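Local coordinates for protein tRNA (guanine(9)-N1)-methyltransferase (Schizosaccharomyces pombe, PDB 4JWH) that methylates N1 of guanosine 9 in cytoplasmic tRNA, using S-adenosyl-L-methionine as the methyl donor and leaving S-adenosyl-L-homocysteine, at residues 183-188 and 206-211; 196-201 and 233-238. All blocks are in the same frame, centred on the assembly; numbering follows the deposited sequence.

Interaction 1: 183-188 and 206-211; sequences ESQKEK and DKIYII. With SAH (S-adenosyl-L-homocysteine), chain C.
The flat carbonyl group of K188 has I208 N off one face and K207 CD off the other. The amide of I208 places its N 3.0 Å from K188 O in a hydrogen bond with an N-H...O angle of 153°; the donor is tilted 33° from the carbonyl plane. The aliphatic chain of K207 brings CD to only 3.3 Å from K188 O and also close to K188 CA. The bend at chi2 (-74°) brings CD back over the K188 backbone, and the next carbon, CE, lies near K188 CD. The carboxylate of D206, the second flat group, presents OD1 to the methylenes of K188, whose side chain crosses it at about a right angle. K188 CE and D206 OD1 are 3.8 Å apart, while K188 NZ stays 4.5 Å from D206 OD1, too far for a salt bridge, so any attraction is long-range. The buried I208 reaches Q185 CB with its CD1 at 4.0 Å.

In this class IV-like SPOUT methyltransferase, the K188-I208 bond sits where the chain leaves a short 3-10 turn and enters the parallel sheet. Strand 208-212 lies between strands 105-109 and 189-192, and the backbone pairing continues from I208 and I210 to V190, then from I210 to L192. The D206 end is at the surface, with the carboxylate of D204 close to its own. Further along the strand lies the cofactor pocket: I211 CA comes within 3.4 Å of O2' of S-adenosyl-L-homocysteine, and I211 CG2 packs 3.6 Å from the same O2'.

Interaction 2: 196-201 and 233-238; sequences SDNTIT and IKTAKL. With SAH (S-adenosyl-L-homocysteine), chain C.
With S196 OG anti to its backbone N (chi1 -170°) and T235 OG1 set between the backbone N and the carbonyl carbon (chi1 63°), the two hydroxyls meet, and S196 OG donates to T235 OG1 at 2.8 Å. This links an ST turn to strand 234-236, an edge strand of the parallel SPOUT sheet: S196 OG also accepts from N198 N at 3.1 Å. T235 OG1 has a second partner in Q225 OE1 of helix 223-231, so the serine is tied through it to that helix.

The loop then runs parallel to the strand's end and forms a single beta bridge, T199 with K237. K237 N gives its hydrogen to N198 O at 2.8 Å, and I200 N gives its own to K237 O at 2.9 Å. The N198 side chain adds a bond before the bridge, from ND2 to T235 O at 3.1 Å, with the acceptor lying in the amide plane.

Apolar groups fill in beside these bonds. I200 CB rests 3.9 Å from A236 CB, and I200 CG2 packs alongside CD2 of L238, both side chains running in the same direction. The K237 chain crosses T199 on the more open side, its CE 3.5 Å from T199 OG1. Past the bridge, the backbone reaches the bound ligand: L238 N donates to adenine N1 of S-adenosyl-L-homocysteine at 3.0 Å, nearly straight at 173°.

Overall arrangement
Interactions 1 and 2 lie about 14 Å apart, centre to centre, and their segments alternate along the chain. They meet where Y209 of 206-211 packs on I200 of 196-201, with Y209 CE1 3.3 Å from I200 CD1. Strand 189-192 joins them through the sheet, pairing with 208-212 on one side and 234-236 on the other. Both reach the same S-adenosyl-L-homocysteine: interaction 1 through I211 at the ribose, interaction 2 through the L238 amide at the adenine. G212 N, at the end of strand 208-212, and D216, the proton acceptor of the reaction, in the loop beyond it, are also hydrogen-bonded to the ligand, as are L192 O and K250 O.

Interaction 1: 183-188 and 206-211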
loop_
_atom_site.group_PDB
_atom_site.type_symbol
_atom_site.label_atom_id
_atom_site.label_comp_id
_atom_site.label_asym_id
_atom_site.label_seq_id
_atom_site.Cartn_x
_atom_site.Cartn_y
_atom_site.Cartn_z
ATOM N N GLU A 183 13.689 -7.420 -8.784
ATOM C CA GLU A 183 14.854 -6.947 -9.560
ATOM C C GLU A 183 14.646 -7.003 -11.082
ATOM O O GLU A 183 14.915 -6.016 -11.793
ATOM C CB GLU A 183 16.123 -7.724 -9.151
ATOM C CG GLU A 183 17.443 -7.061 -9.599
ATOM C CD GLU A 183 17.829 -7.410 -11.037
ATOM O OE1 GLU A 183 17.467 -8.509 -11.523
ATOM O OE2 GLU A 183 18.497 -6.570 -11.684
ATOM N N SER A 184 14.153 -8.140 -11.566
ATOM C CA SER A 184 13.876 -8.335 -12.989
ATOM C C SER A 184 12.726 -7.450 -13.523
ATOM O O SER A 184 12.650 -7.190 -14.723
ATOM C CB SER A 184 13.574 -9.806 -13.263
ATOM O OG SER A 184 12.194 -10.075 -13.017
ATOM N N GLN A 185 11.860 -6.976 -12.627
ATOM C CA GLN A 185 10.733 -6.134 -13.006
ATOM C C GLN A 185 10.912 -4.714 -12.506
ATOM O O GLN A 185 9.938 -3.988 -12.346
ATOM C CB GLN A 185 9.427 -6.693 -12.428
ATOM C CG GLN A 185 9.180 -8.162 -12.705
ATOM C CD GLN A 185 9.640 -9.063 -11.576
ATOM O OE1 GLN A 185 10.704 -8.866 -10.998
ATOM N NE2 GLN A 185 8.830 -10.056 -11.251
ATOM N N LYS A 186 12.159 -4.322 -12.257
ATOM C CA LYS A 186 12.473 -2.989 -11.748
ATOM C C LYS A 186 11.786 -1.848 -12.523
ATOM O O LYS A 186 11.375 -0.844 -11.949
ATOM C CB LYS A 186 13.992 -2.779 -11.703
ATOM N N GLU A 187 11.673 -2.026 -13.836
ATOM C CA GLU A 187 11.073 -1.045 -14.734
ATOM C C GLU A 187 9.553 -0.908 -14.518
ATOM O O GLU A 187 8.939 0.062 -14.950
ATOM C CB GLU A 187 11.407 -1.442 -16.180
ATOM C CG GLU A 187 11.021 -2.888 -16.586
ATOM C CD GLU A 187 12.016 -3.996 -16.143
ATOM O OE1 GLU A 187 13.102 -3.692 -15.606
ATOM O OE2 GLU A 187 11.695 -5.193 -16.351
ATOM N N LYS A 188 8.970 -1.887 -13.824
ATOM C CA LYS A 188 7.532 -1.948 -13.637
ATOM C C LYS A 188 7.133 -1.451 -12.247
ATOM O O LYS A 188 5.947 -1.406 -11.932
ATOM C CB LYS A 188 7.000 -3.370 -13.860
ATOM C CG LYS A 188 7.412 -4.040 -15.202
ATOM C CD LYS A 188 6.493 -3.723 -16.385
ATOM C CE LYS A 188 7.068 -4.302 -17.729
ATOM N NZ LYS A 188 7.452 -5.785 -17.709
ATOM N N ASP A 206 0.179 -4.645 -15.529
ATOM C CA ASP A 206 1.512 -5.270 -15.525
ATOM C C ASP A 206 2.481 -4.581 -14.543
ATOM O O ASP A 206 3.662 -4.972 -14.435
ATOM C CB ASP A 206 2.091 -5.469 -16.962
ATOM C CG ASP A 206 2.391 -4.152 -17.664
ATOM O OD1 ASP A 206 3.312 -4.095 -18.516
ATOM O OD2 ASP A 206 1.715 -3.146 -17.341
ATOM N N LYS A 207 1.957 -3.624 -13.763
ATOM C CA LYS A 207 2.810 -2.863 -12.850
ATOM C C LYS A 207 2.734 -3.293 -11.373
ATOM O O LYS A 207 1.865 -4.074 -10.947
ATOM C CB LYS A 207 2.543 -1.350 -13.001
ATOM C CG LYS A 207 2.807 -0.817 -14.444
ATOM C CD LYS A 207 4.287 -0.717 -14.740
ATOM C CE LYS A 207 4.554 -0.233 -16.142
ATOM N NZ LYS A 207 3.894 1.077 -16.409
ATOM N N ILE A 208 3.662 -2.763 -10.589
ATOM C CA ILE A 208 3.816 -3.193 -9.235
ATOM C C ILE A 208 3.871 -1.911 -8.453
ATOM O O ILE A 208 4.763 -1.104 -8.674
ATOM C CB ILE A 208 5.094 -4.045 -9.070
ATOM C CG1 ILE A 208 5.004 -5.307 -9.952
ATOM C CG2 ILE A 208 5.307 -4.386 -7.611
ATOM C CD1 ILE A 208 6.321 -6.060 -10.069
ATOM N N TYR A 209 2.889 -1.697 -7.582
ATOM C CA TYR A 209 2.740 -0.393 -6.888
ATOM C C TYR A 209 3.216 -0.535 -5.479
ATOM O O TYR A 209 2.842 -1.476 -4.826
ATOM C CB TYR A 209 1.270 0.095 -6.943
ATOM C CG TYR A 209 0.927 0.372 -8.380
ATOM C CD1 TYR A 209 1.370 1.545 -8.994
ATOM C CD2 TYR A 209 0.261 -0.581 -9.155
ATOM C CE1 TYR A 209 1.097 1.797 -10.350
ATOM C CE2 TYR A 209 0.001 -0.350 -10.505
ATOM C CZ TYR A 209 0.433 0.840 -11.090
ATOM O OH TYR A 209 0.181 1.096 -12.411
ATOM N N ILE A 210 4.063 0.382 -5.022
ATOM C CA ILE A 210 4.621 0.299 -3.671
ATOM C C ILE A 210 3.977 1.342 -2.766
ATOM O O ILE A 210 3.876 2.501 -3.140
ATOM C CB ILE A 210 6.146 0.507 -3.658
ATOM C CG1 ILE A 210 6.838 -0.470 -4.637
ATOM C CG2 ILE A 210 6.731 0.297 -2.241
ATOM C CD1 ILE A 210 8.205 0.044 -5.104
ATOM N N ILE A 211 3.567 0.914 -1.574
ATOM C CA ILE A 211 3.139 1.819 -0.488
ATOM C C ILE A 211 4.197 1.784 0.617
ATOM O O ILE A 211 4.611 0.691 1.051
ATOM C CB ILE A 211 1.761 1.406 0.087
ATOM C CG1 ILE A 211 0.726 1.276 -1.056
ATOM C CG2 ILE A 211 1.313 2.399 1.182
ATOM C CD1 ILE A 211 -0.593 0.615 -0.669
HETATM N N SAH C . 6.441 10.839 5.046
HETATM C CA SAH C . 6.056 9.497 4.636
HETATM C CB SAH C . 4.619 9.275 5.177
HETATM C CG SAH C . 3.779 8.555 4.207
HETATM S SD SAH C . 2.152 7.975 4.490
HETATM C C SAH C . 6.409 9.355 3.161
HETATM O O SAH C . 5.826 8.705 2.347
HETATM O OXT SAH C . 7.400 9.882 2.751
HETATM C "C5'" SAH C . 2.318 6.285 4.080
HETATM C "C4'" SAH C . 2.305 5.898 2.605
HETATM O "O4'" SAH C . 1.069 6.111 1.995
HETATM C "C3'" SAH C . 3.328 6.583 1.690
HETATM O "O3'" SAH C . 4.601 6.013 1.779
HETATM C "C2'" SAH C . 2.726 6.462 0.334
HETATM O "O2'" SAH C . 3.098 5.231 -0.196
HETATM C "C1'" SAH C . 1.259 6.512 0.670
HETATM N N9 SAH C . 0.638 7.818 0.391
HETATM C C8 SAH C . 0.077 8.609 1.261
HETATM N N7 SAH C . -0.454 9.667 0.707
HETATM C C5 SAH C . -0.265 9.545 -0.570
HETATM C C6 SAH C . -0.576 10.319 -1.773
HETATM N N6 SAH C . -1.211 11.459 -1.681
HETATM N N1 SAH C . -0.195 9.839 -2.932
HETATM C C2 SAH C . 0.445 8.688 -3.030
HETATM N N3 SAH C . 0.774 7.948 -2.002
HETATM C C4 SAH C . 0.448 8.308 -0.767
#

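Interaction 2: 196-201 and 233-238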
loop_
_atom_site.group_PDB
_atom_site.type_symbol
_atom_site.label_atom_id
_atom_site.label_comp_id
_atom_site.label_asym_id
_atom_site.label_seq_id
_atom_site.Cartn_x
_atom_site.Cartn_y
_atom_site.Cartn_z
ATOM N N SER A 196 5.594 13.194 -4.955
ATOM C CA SER A 196 5.951 13.061 -6.358
ATOM C C SER A 196 5.465 14.261 -7.169
ATOM O O SER A 196 4.433 14.848 -6.847
ATOM C CB SER A 196 5.357 11.789 -6.937
ATOM O OG SER A 196 5.863 11.516 -8.234
ATOM N N ASP A 197 6.236 14.608 -8.198
ATOM C CA ASP A 197 5.835 15.561 -9.238
ATOM C C ASP A 197 4.844 14.926 -10.215
ATOM O O ASP A 197 4.164 15.636 -10.947
ATOM C CB ASP A 197 7.059 15.990 -10.065
ATOM C CG ASP A 197 8.060 16.788 -9.268
ATOM O OD1 ASP A 197 7.766 17.174 -8.114
ATOM O OD2 ASP A 197 9.157 17.049 -9.811
ATOM N N ASN A 198 4.821 13.592 -10.263
ATOM C CA ASN A 198 3.976 12.838 -11.177
ATOM C C ASN A 198 2.668 12.398 -10.526
ATOM O O ASN A 198 2.613 12.207 -9.300
ATOM C CB ASN A 198 4.718 11.605 -11.677
ATOM C CG ASN A 198 6.131 11.922 -12.136
ATOM O OD1 ASN A 198 6.358 12.924 -12.835
ATOM N ND2 ASN A 198 7.087 11.083 -11.737
ATOM N N THR A 199 1.624 12.222 -11.343
ATOM C CA THR A 199 0.296 11.849 -10.824
ATOM C C THR A 199 -0.167 10.532 -11.453
ATOM O O THR A 199 -0.136 10.386 -12.662
ATOM C CB THR A 199 -0.734 12.973 -11.063
ATOM O OG1 THR A 199 -0.317 14.146 -10.362
ATOM C CG2 THR A 199 -2.095 12.590 -10.550
ATOM N N ILE A 200 -0.576 9.571 -10.627
ATOM C CA ILE A 200 -1.134 8.332 -11.160
ATOM C C ILE A 200 -2.569 8.557 -11.623
ATOM O O ILE A 200 -3.347 9.259 -10.954
ATOM C CB ILE A 200 -0.993 7.137 -10.187
ATOM C CG1 ILE A 200 -1.122 5.824 -10.966
ATOM C CG2 ILE A 200 -1.983 7.196 -9.032
ATOM C CD1 ILE A 200 -0.310 4.741 -10.400
ATOM N N THR A 201 -2.901 7.995 -12.781
ATOM C CA THR A 201 -4.203 8.172 -13.370
ATOM C C THR A 201 -4.902 6.860 -13.662
ATOM O O THR A 201 -6.114 6.825 -13.807
ATOM C CB THR A 201 -4.121 9.016 -14.631
ATOM O OG1 THR A 201 -3.231 8.388 -15.543
ATOM C CG2 THR A 201 -3.592 10.427 -14.291
ATOM N N ILE A 233 13.649 4.508 -9.490
ATOM C CA ILE A 233 12.287 3.986 -9.699
ATOM C C ILE A 233 11.314 5.148 -9.788
ATOM O O ILE A 233 11.467 6.159 -9.104
ATOM C CB ILE A 233 11.840 3.022 -8.535
ATOM C CG1 ILE A 233 12.652 1.726 -8.542
ATOM C CG2 ILE A 233 10.347 2.670 -8.601
ATOM C CD1 ILE A 233 12.660 1.064 -7.175
ATOM N N LYS A 234 10.290 4.992 -10.614
ATOM C CA LYS A 234 9.327 6.058 -10.792
ATOM C C LYS A 234 8.357 6.166 -9.615
ATOM O O LYS A 234 8.028 5.170 -8.970
ATOM C CB LYS A 234 8.592 5.896 -12.127
ATOM N N THR A 235 7.937 7.391 -9.329
ATOM C CA THR A 235 7.043 7.704 -8.229
ATOM C C THR A 235 5.831 8.413 -8.814
ATOM O O THR A 235 5.887 8.916 -9.936
ATOM C CB THR A 235 7.717 8.626 -7.201
ATOM O OG1 THR A 235 8.036 9.882 -7.810
ATOM C CG2 THR A 235 9.035 8.000 -6.666
ATOM N N ALA A 236 4.750 8.454 -8.055
ATOM C CA ALA A 236 3.479 9.032 -8.487
ATOM C C ALA A 236 2.641 9.297 -7.254
ATOM O O ALA A 236 2.599 8.454 -6.320
ATOM C CB ALA A 236 2.745 8.077 -9.408
ATOM N N LYS A 237 1.975 10.453 -7.228
ATOM C CA LYS A 237 0.991 10.735 -6.195
ATOM C C LYS A 237 -0.419 10.461 -6.684
ATOM O O LYS A 237 -0.690 10.518 -7.879
ATOM C CB LYS A 237 1.091 12.180 -5.732
ATOM C CG LYS A 237 0.669 13.178 -6.790
ATOM C CD LYS A 237 0.991 14.561 -6.320
ATOM C CE LYS A 237 1.103 15.542 -7.507
ATOM N NZ LYS A 237 0.529 16.798 -6.964
ATOM N N LEU A 238 -1.315 10.177 -5.748
ATOM C CA LEU A 238 -2.717 9.963 -6.042
ATOM C C LEU A 238 -3.327 11.250 -6.619
ATOM O O LEU A 238 -2.924 12.359 -6.216
ATOM C CB LEU A 238 -3.478 9.552 -4.776
ATOM C CG LEU A 238 -3.217 8.125 -4.258
ATOM C CD1 LEU A 238 -3.951 7.892 -2.963
ATOM C CD2 LEU A 238 -3.644 7.104 -5.299
HETATM N N SAH C . 6.441 10.839 5.046
HETATM C CA SAH C . 6.056 9.497 4.636
HETATM C CB SAH C . 4.619 9.275 5.177
HETATM C CG SAH C . 3.779 8.555 4.207
HETATM S SD SAH C . 2.152 7.975 4.490
HETATM C C SAH C . 6.409 9.355 3.161
HETATM O O SAH C . 5.826 8.705 2.347
HETATM O OXT SAH C . 7.400 9.882 2.751
HETATM C "C5'" SAH C . 2.318 6.285 4.080
HETATM C "C4'" SAH C . 2.305 5.898 2.605
HETATM O "O4'" SAH C . 1.069 6.111 1.995
HETATM C "C3'" SAH C . 3.328 6.583 1.690
HETATM O "O3'" SAH C . 4.601 6.013 1.779
HETATM C "C2'" SAH C . 2.726 6.462 0.334
HETATM O "O2'" SAH C . 3.098 5.231 -0.196
HETATM C "C1'" SAH C . 1.259 6.512 0.670
HETATM N N9 SAH C . 0.638 7.818 0.391
HETATM C C8 SAH C . 0.077 8.609 1.261
HETATM N N7 SAH C . -0.454 9.667 0.707
HETATM C C5 SAH C . -0.265 9.545 -0.570
HETATM C C6 SAH C . -0.576 10.319 -1.773
HETATM N N6 SAH C . -1.211 11.459 -1.681
HETATM N N1 SAH C . -0.195 9.839 -2.932
HETATM C C2 SAH C . 0.445 8.688 -3.030
HETATM N N3 SAH C . 0.774 7.948 -2.002
HETATM C C4 SAH C . 0.448 8.308 -0.767
#